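PDB 1K32: tricorn protease from Thermoplasma acidophilum, which is a serine peptidase of archaeal protein breakdown, probably cleaving peptides released by the proteasome into shorter fragments. Local coordinates for residues 258-261 with 266-269. Numbering follows the deposited sequence.
Sequences RILF and SIYI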
loop_
_atom_site.group_PDB
_atom_site.type_symbol
_atom_site.label_atom_id
_atom_site.label_comp_id
_atom_site.label_asym_id
_atom_site.label_seq_id
_atom_site.Cartn_x
_atom_site.Cartn_y
_atom_site.Cartn_z
ATOM N N ARG A 258 44.751 -70.580 -14.447
ATOM C CA ARG A 258 44.099 -70.720 -13.152
ATOM C C ARG A 258 42.830 -69.866 -13.042
ATOM O O ARG A 258 42.653 -68.889 -13.772
ATOM C CB ARG A 258 45.074 -70.328 -12.045
ATOM C CG ARG A 258 46.362 -71.114 -12.087
ATOM C CD ARG A 258 47.496 -70.277 -11.548
ATOM N NE ARG A 258 47.688 -70.449 -10.119
ATOM C CZ ARG A 258 48.487 -69.687 -9.387
ATOM N NH1 ARG A 258 48.618 -69.916 -8.089
ATOM N NH2 ARG A 258 49.138 -68.683 -9.953
ATOM N N ILE A 259 41.947 -70.243 -12.120
ATOM C CA ILE A 259 40.707 -69.504 -11.911
ATOM C C ILE A 259 40.680 -68.887 -10.522
ATOM O O ILE A 259 40.930 -69.553 -9.525
ATOM C CB ILE A 259 39.459 -70.399 -12.077
ATOM C CG1 ILE A 259 39.369 -70.908 -13.518
ATOM C CG2 ILE A 259 38.198 -69.603 -11.744
ATOM C CD1 ILE A 259 38.219 -71.832 -13.750
ATOM N N LEU A 260 40.375 -67.596 -10.480
ATOM C CA LEU A 260 40.308 -66.843 -9.242
ATOM C C LEU A 260 38.848 -66.494 -8.939
ATOM O O LEU A 260 38.062 -66.260 -9.855
ATOM C CB LEU A 260 41.122 -65.565 -9.409
ATOM C CG LEU A 260 41.295 -64.676 -8.190
ATOM C CD1 LEU A 260 42.023 -65.422 -7.111
ATOM C CD2 LEU A 260 42.072 -63.437 -8.598
ATOM N N PHE A 261 38.485 -66.451 -7.659
ATOM C CA PHE A 261 37.115 -66.122 -7.281
ATOM C C PHE A 261 37.024 -65.629 -5.832
ATOM O O PHE A 261 37.965 -65.755 -5.061
ATOM C CB PHE A 261 36.190 -67.340 -7.513
ATOM C CG PHE A 261 36.427 -68.495 -6.563
ATOM C CD1 PHE A 261 35.760 -68.561 -5.337
ATOM C CD2 PHE A 261 37.324 -69.514 -6.893
ATOM C CE1 PHE A 261 35.987 -69.634 -4.448
ATOM C CE2 PHE A 261 37.558 -70.584 -6.020
ATOM C CZ PHE A 261 36.892 -70.647 -4.798
ATOM N N SER A 266 36.849 -63.656 1.303
ATOM C CA SER A 266 38.219 -64.058 0.992
ATOM C C SER A 266 38.395 -64.324 -0.496
ATOM O O SER A 266 37.424 -64.511 -1.231
ATOM C CB SER A 266 38.617 -65.312 1.778
ATOM O OG SER A 266 38.894 -65.012 3.140
ATOM N N ILE A 267 39.648 -64.336 -0.926
ATOM C CA ILE A 267 40.002 -64.574 -2.317
ATOM C C ILE A 267 40.598 -65.978 -2.424
ATOM O O ILE A 267 41.501 -66.335 -1.668
ATOM C CB ILE A 267 41.062 -63.555 -2.803
ATOM C CG1 ILE A 267 40.557 -62.122 -2.597
ATOM C CG2 ILE A 267 41.422 -63.832 -4.256
ATOM C CD1 ILE A 267 39.239 -61.808 -3.273
ATOM N N TYR A 268 40.097 -66.761 -3.371
ATOM C CA TYR A 268 40.574 -68.121 -3.562
ATOM C C TYR A 268 41.010 -68.398 -4.999
ATOM O O TYR A 268 40.617 -67.694 -5.924
ATOM C CB TYR A 268 39.480 -69.121 -3.218
ATOM C CG TYR A 268 38.999 -69.123 -1.780
ATOM C CD1 TYR A 268 38.070 -68.190 -1.326
ATOM C CD2 TYR A 268 39.417 -70.113 -0.897
ATOM C CE1 TYR A 268 37.557 -68.258 -0.016
ATOM C CE2 TYR A 268 38.914 -70.188 0.406
ATOM C CZ TYR A 268 37.987 -69.268 0.835
ATOM O OH TYR A 268 37.464 -69.387 2.103
ATOM N N ILE A 269 41.808 -69.448 -5.167
ATOM C CA ILE A 269 42.274 -69.864 -6.482
ATOM C C ILE A 269 41.867 -71.312 -6.725
ATOM O O ILE A 269 42.053 -72.172 -5.864
ATOM C CB ILE A 269 43.811 -69.805 -6.618
ATOM C CG1 ILE A 269 44.306 -68.363 -6.533
ATOM C CG2 ILE A 269 44.228 -70.440 -7.939
ATOM C CD1 ILE A 269 45.811 -68.229 -6.731
#
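Phe-261 and Tyr-268 form an antiparallel hydrogen-bonded pair of this beta hairpin: Phe-261 N donates to Tyr-268 O (3.0 Å), and Tyr-268 N returns an almost straight bond of 2.9 Å to Phe-261 O. On their shared side of the sheet, the Phe-261 ring leans toward the neighbouring strand, with CG between the backbone N and the carbonyl carbon (chi1 69°). It thereby slides under Tyr-268 CB, which lies over one face, near the rim, 3.8 Å from the ring centroid in a CH-pi contact. The two rings are nearly parallel, with planes at 8°, yet so far displaced that they barely overlap. A serine in place of Phe-261 would probably keep the backbone ladder but leave Tyr-268 CB without its aromatic floor. On the other face, Ile-269 is paired with Leu-260; its CG1 meets Leu-260 CD1 at 3.8 Å, while its CD1 reaches over a face of the Arg-258 guanidinium, 3.5 Å from NH1. That NH1 also makes a salt bridge to Glu-278. The hairpin supplies the two middle strands of a four-stranded beta-propeller blade, between strands 249-254 and 277-279; Leu-260 and Ile-267 pack against strands 18-23 and 26-31 of another blade, and Ile-269 against Ile-27 of the latter strand.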